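Local atomic coordinates of CurH (Lyngbya majuscula, PDB entry 3KG7), a protein that is a polyketide synthase dehydratase domain that probably removes water from a beta-hydroxyacyl intermediate in curacin biosynthesis. Residues D70-Q75 against H119-V124. Residues are numbered along the deposited sequence; the frame is centred on the assembly and turned at random.
Sequences DINFQQ and HASMSV
The His119 side chain sets CG beside the backbone N and anti to the carbonyl carbon (chi1 -56°). With chi2 at -70°, the imidazole brings ND1 up to the main chain of Gln75. Gln74 also starts with CG beside its backbone N, but its chain bends at chi2 (74°). The bend brings Gln74 OE1 to 3.0 Å from Ala120 N, but at an angle too poor for a hydrogen bond. Gln74 NE2 lies near Ser121 OG. Met122 puts CG in the crowded position between backbone N and carbonyl carbon, then bends twice more, so that its selenomethionine chain runs alongside Ile71.

Strands 71-73 and 119-124 are antiparallel. Asn72 and Ser121 form the hydrogen-bonded pair. Asn72 N donates to Ser121 O at 2.9 Å, nearly straight and in the carbonyl plane. Ser121 N returns a bond to Asn72 O at 3.0 Å. Phe73 and Ala120 follow as a non-hydrogen-bonded pair. Gln74 N then bonds His119 O at 3.0 Å, but from above the carbonyl plane.

Past the end of strand 71-73, a side chain takes over the link to the main chain. His119 ND1 donates to Gln75 O at 2.6 Å, with the oxygen near the ring plane. Ser107 OG bonds NE2, so both ring nitrogens are bonded, which should hold the ring's rotation. On the face carrying Ile71, Phe73, Ala120 and Met122, Ile71 CG1 meets Met122 CB at 3.6 Å. Ala120 CB lies at the edge of the Phe73 ring.

The pair belongs to the double hotdog fold. Strand 225-236 pairs with the far side of strand 66-73, and strand 101-109 with that of strand 117-124. There His119 and Ala120 both face Val105 in a classic beta bulge. Helix 52-62 packs against that face, with Tyr54 touching His119 and Ala120, and Thr58 touching Met122.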
ATOM      1  N   ASP C  70      20.847  -9.136  10.330  1.00 83.53           N
ATOM      2  CA  ASP C  70      20.143  -8.757  11.571  1.00 84.66           C
ATOM      3  C   ASP C  70      18.667  -9.150  11.552  1.00 83.10           C
ATOM      4  O   ASP C  70      17.774  -8.302  11.670  1.00 82.48           O
ATOM      5  CB  ASP C  70      20.303  -7.265  11.867  1.00 88.43           C
ATOM      6  CG  ASP C  70      21.753  -6.833  11.896  1.00 91.57           C
ATOM      7  OD1 ASP C  70      22.322  -6.559  10.813  1.00 91.29           O
ATOM      8  OD2 ASP C  70      22.320  -6.764  13.010  1.00 94.11           O
ATOM      9  N   ILE C  71      18.434 -10.448  11.388  1.00 80.75           N
ATOM     10  CA  ILE C  71      17.092 -11.000  11.309  1.00 80.08           C
ATOM     11  C   ILE C  71      16.613 -11.321  12.713  1.00 80.26           C
ATOM     12  O   ILE C  71      17.319 -11.986  13.472  1.00 81.18           O
ATOM     13  CB  ILE C  71      17.048 -12.282  10.441  1.00 80.52           C
ATOM     14  CG1 ILE C  71      17.579 -11.999   9.026  1.00 78.76           C
ATOM     15  CG2 ILE C  71      15.618 -12.837  10.382  1.00 80.85           C
ATOM     16  CD1 ILE C  71      18.106 -13.228   8.297  1.00 76.71           C
ATOM     17  N   ASN C  72      15.429 -10.821  13.060  1.00 79.58           N
ATOM     18  CA  ASN C  72      14.787 -11.161  14.333  1.00 79.05           C
ATOM     19  C   ASN C  72      13.357 -11.650  14.159  1.00 79.37           C
ATOM     20  O   ASN C  72      12.599 -11.139  13.320  1.00 81.95           O
ATOM     21  CB  ASN C  72      14.788  -9.979  15.298  1.00 80.23           C
ATOM     22  CG  ASN C  72      16.143  -9.320  15.417  1.00 81.03           C
ATOM     23  OD1 ASN C  72      16.607  -8.662  14.476  1.00 81.32           O
ATOM     24  ND2 ASN C  72      16.779  -9.473  16.577  1.00 78.49           N
ATOM     25  N   PHE C  73      12.995 -12.649  14.953  1.00 78.27           N
ATOM     26  CA  PHE C  73      11.620 -13.116  14.992  1.00 77.93           C
ATOM     27  C   PHE C  73      11.009 -12.753  16.330  1.00 78.16           C
ATOM     28  O   PHE C  73      11.579 -13.030  17.389  1.00 78.47           O
ATOM     29  CB  PHE C  73      11.529 -14.620  14.758  1.00 77.63           C
ATOM     30  CG  PHE C  73      12.432 -15.112  13.677  1.00 78.52           C
ATOM     31  CD1 PHE C  73      12.255 -14.696  12.361  1.00 77.89           C
ATOM     32  CD2 PHE C  73      13.470 -15.995  13.973  1.00 78.79           C
ATOM     33  CE1 PHE C  73      13.104 -15.143  11.357  1.00 78.92           C
ATOM     34  CE2 PHE C  73      14.329 -16.454  12.966  1.00 78.69           C
ATOM     35  CZ  PHE C  73      14.142 -16.029  11.657  1.00 78.18           C
ATOM     36  N   GLN C  74       9.853 -12.108  16.264  1.00 78.99           N
ATOM     37  CA  GLN C  74       9.095 -11.742  17.444  1.00 79.85           C
ATOM     38  C   GLN C  74       8.039 -12.830  17.686  1.00 80.70           C
ATOM     39  O   GLN C  74       8.374 -14.023  17.734  1.00 82.22           O
ATOM     40  CB  GLN C  74       8.478 -10.349  17.256  1.00 79.32           C
ATOM     41  CG  GLN C  74       9.498  -9.209  17.107  1.00 78.44           C
ATOM     42  CD  GLN C  74      10.196  -9.185  15.746  1.00 80.31           C
ATOM     43  OE1 GLN C  74       9.556  -9.044  14.708  1.00 82.09           O
ATOM     44  NE2 GLN C  74      11.518  -9.309  15.753  1.00 79.45           N
ATOM     45  N   GLN C  75       6.774 -12.445  17.832  1.00 81.64           N
ATOM     46  CA  GLN C  75       5.728 -13.451  18.022  1.00 81.27           C
ATOM     47  C   GLN C  75       5.436 -14.203  16.718  1.00 79.87           C
ATOM     48  O   GLN C  75       5.506 -13.625  15.627  1.00 78.71           O
ATOM     49  CB  GLN C  75       4.460 -12.874  18.660  1.00 83.01           C
ATOM     50  CG  GLN C  75       4.182 -11.407  18.368  1.00 85.83           C
ATOM     51  CD  GLN C  75       3.254 -10.778  19.404  1.00 88.46           C
ATOM     52  OE1 GLN C  75       2.741 -11.459  20.307  1.00 88.79           O
ATOM     53  NE2 GLN C  75       3.035  -9.470  19.281  1.00 89.20           N
ATOM     54  N   HIS C 119       5.985 -10.028  13.369  1.00 77.88           N
ATOM     55  CA  HIS C 119       6.531 -11.371  13.374  1.00 77.73           C
ATOM     56  C   HIS C 119       8.022 -11.399  13.049  1.00 79.52           C
ATOM     57  O   HIS C 119       8.754 -12.281  13.525  1.00 81.10           O
ATOM     58  CB  HIS C 119       5.728 -12.257  12.426  1.00 75.24           C
ATOM     59  CG  HIS C 119       4.265 -12.276  12.736  1.00 74.20           C
ATOM     60  ND1 HIS C 119       3.750 -12.882  13.863  1.00 73.63           N
ATOM     61  CD2 HIS C 119       3.209 -11.747  12.076  1.00 72.78           C
ATOM     62  CE1 HIS C 119       2.440 -12.728  13.882  1.00 74.05           C
ATOM     63  NE2 HIS C 119       2.086 -12.046  12.807  1.00 74.82           N
ATOM     64  N   ALA C 120       8.471 -10.423  12.260  1.00 78.75           N
ATOM     65  CA  ALA C 120       9.856 -10.397  11.813  1.00 79.92           C
ATOM     66  C   ALA C 120      10.377  -9.004  11.446  1.00 80.32           C
ATOM     67  O   ALA C 120       9.613  -8.126  11.034  1.00 82.09           O
ATOM     68  CB  ALA C 120      10.047 -11.356  10.641  1.00 80.13           C
ATOM     69  N   SER C 121      11.688  -8.825  11.613  1.00 80.01           N
ATOM     70  CA  SER C 121      12.399  -7.659  11.103  1.00 80.56           C
ATOM     71  C   SER C 121      13.750  -8.107  10.570  1.00 81.30           C
ATOM     72  O   SER C 121      14.321  -9.079  11.069  1.00 81.40           O
ATOM     73  CB  SER C 121      12.607  -6.623  12.207  1.00 80.45           C
ATOM     74  OG  SER C 121      13.266  -7.203  13.320  1.00 80.67           O
HETATM   75  N   MSE C 122      14.253  -7.406   9.563  1.00 83.12           N
HETATM   76  CA  MSE C 122      15.592  -7.666   9.028  1.00 88.35           C
HETATM   77  C   MSE C 122      16.026  -6.559   8.076  1.00 84.67           C
HETATM   78  O   MSE C 122      15.230  -5.687   7.720  1.00 83.58           O
HETATM   79  CB  MSE C 122      15.653  -9.021   8.318  1.00 90.18           C
HETATM   80  CG  MSE C 122      14.866  -9.080   7.024  1.00 95.45           C
HETATM   81 SE   MSE C 122      14.038 -10.822   6.736  1.00103.34          SE
HETATM   82  CE  MSE C 122      12.760 -10.794   8.216  1.00 98.32           C
ATOM     83  N   SER C 123      17.292  -6.602   7.677  1.00 83.22           N
ATOM     84  CA  SER C 123      17.827  -5.685   6.685  1.00 82.02           C
ATOM     85  C   SER C 123      18.361  -6.462   5.503  1.00 83.69           C
ATOM     86  O   SER C 123      19.078  -7.461   5.667  1.00 83.07           O
ATOM     87  CB  SER C 123      18.945  -4.827   7.272  1.00 81.90           C
ATOM     88  OG  SER C 123      18.437  -3.684   7.949  1.00 82.62           O
ATOM     89  N   VAL C 124      17.991  -6.011   4.309  1.00 84.56           N
ATOM     90  CA  VAL C 124      18.637  -6.454   3.089  1.00 84.28           C
ATOM     91  C   VAL C 124      19.962  -5.699   3.015  1.00 84.92           C
ATOM     92  O   VAL C 124      19.980  -4.471   3.090  1.00 86.32           O
ATOM     93  CB  VAL C 124      17.756  -6.132   1.871  1.00 83.29           C
ATOM     94  CG1 VAL C 124      18.368  -6.681   0.582  1.00 81.58           C
ATOM     95  CG2 VAL C 124      16.372  -6.703   2.080  1.00 82.15           C
TER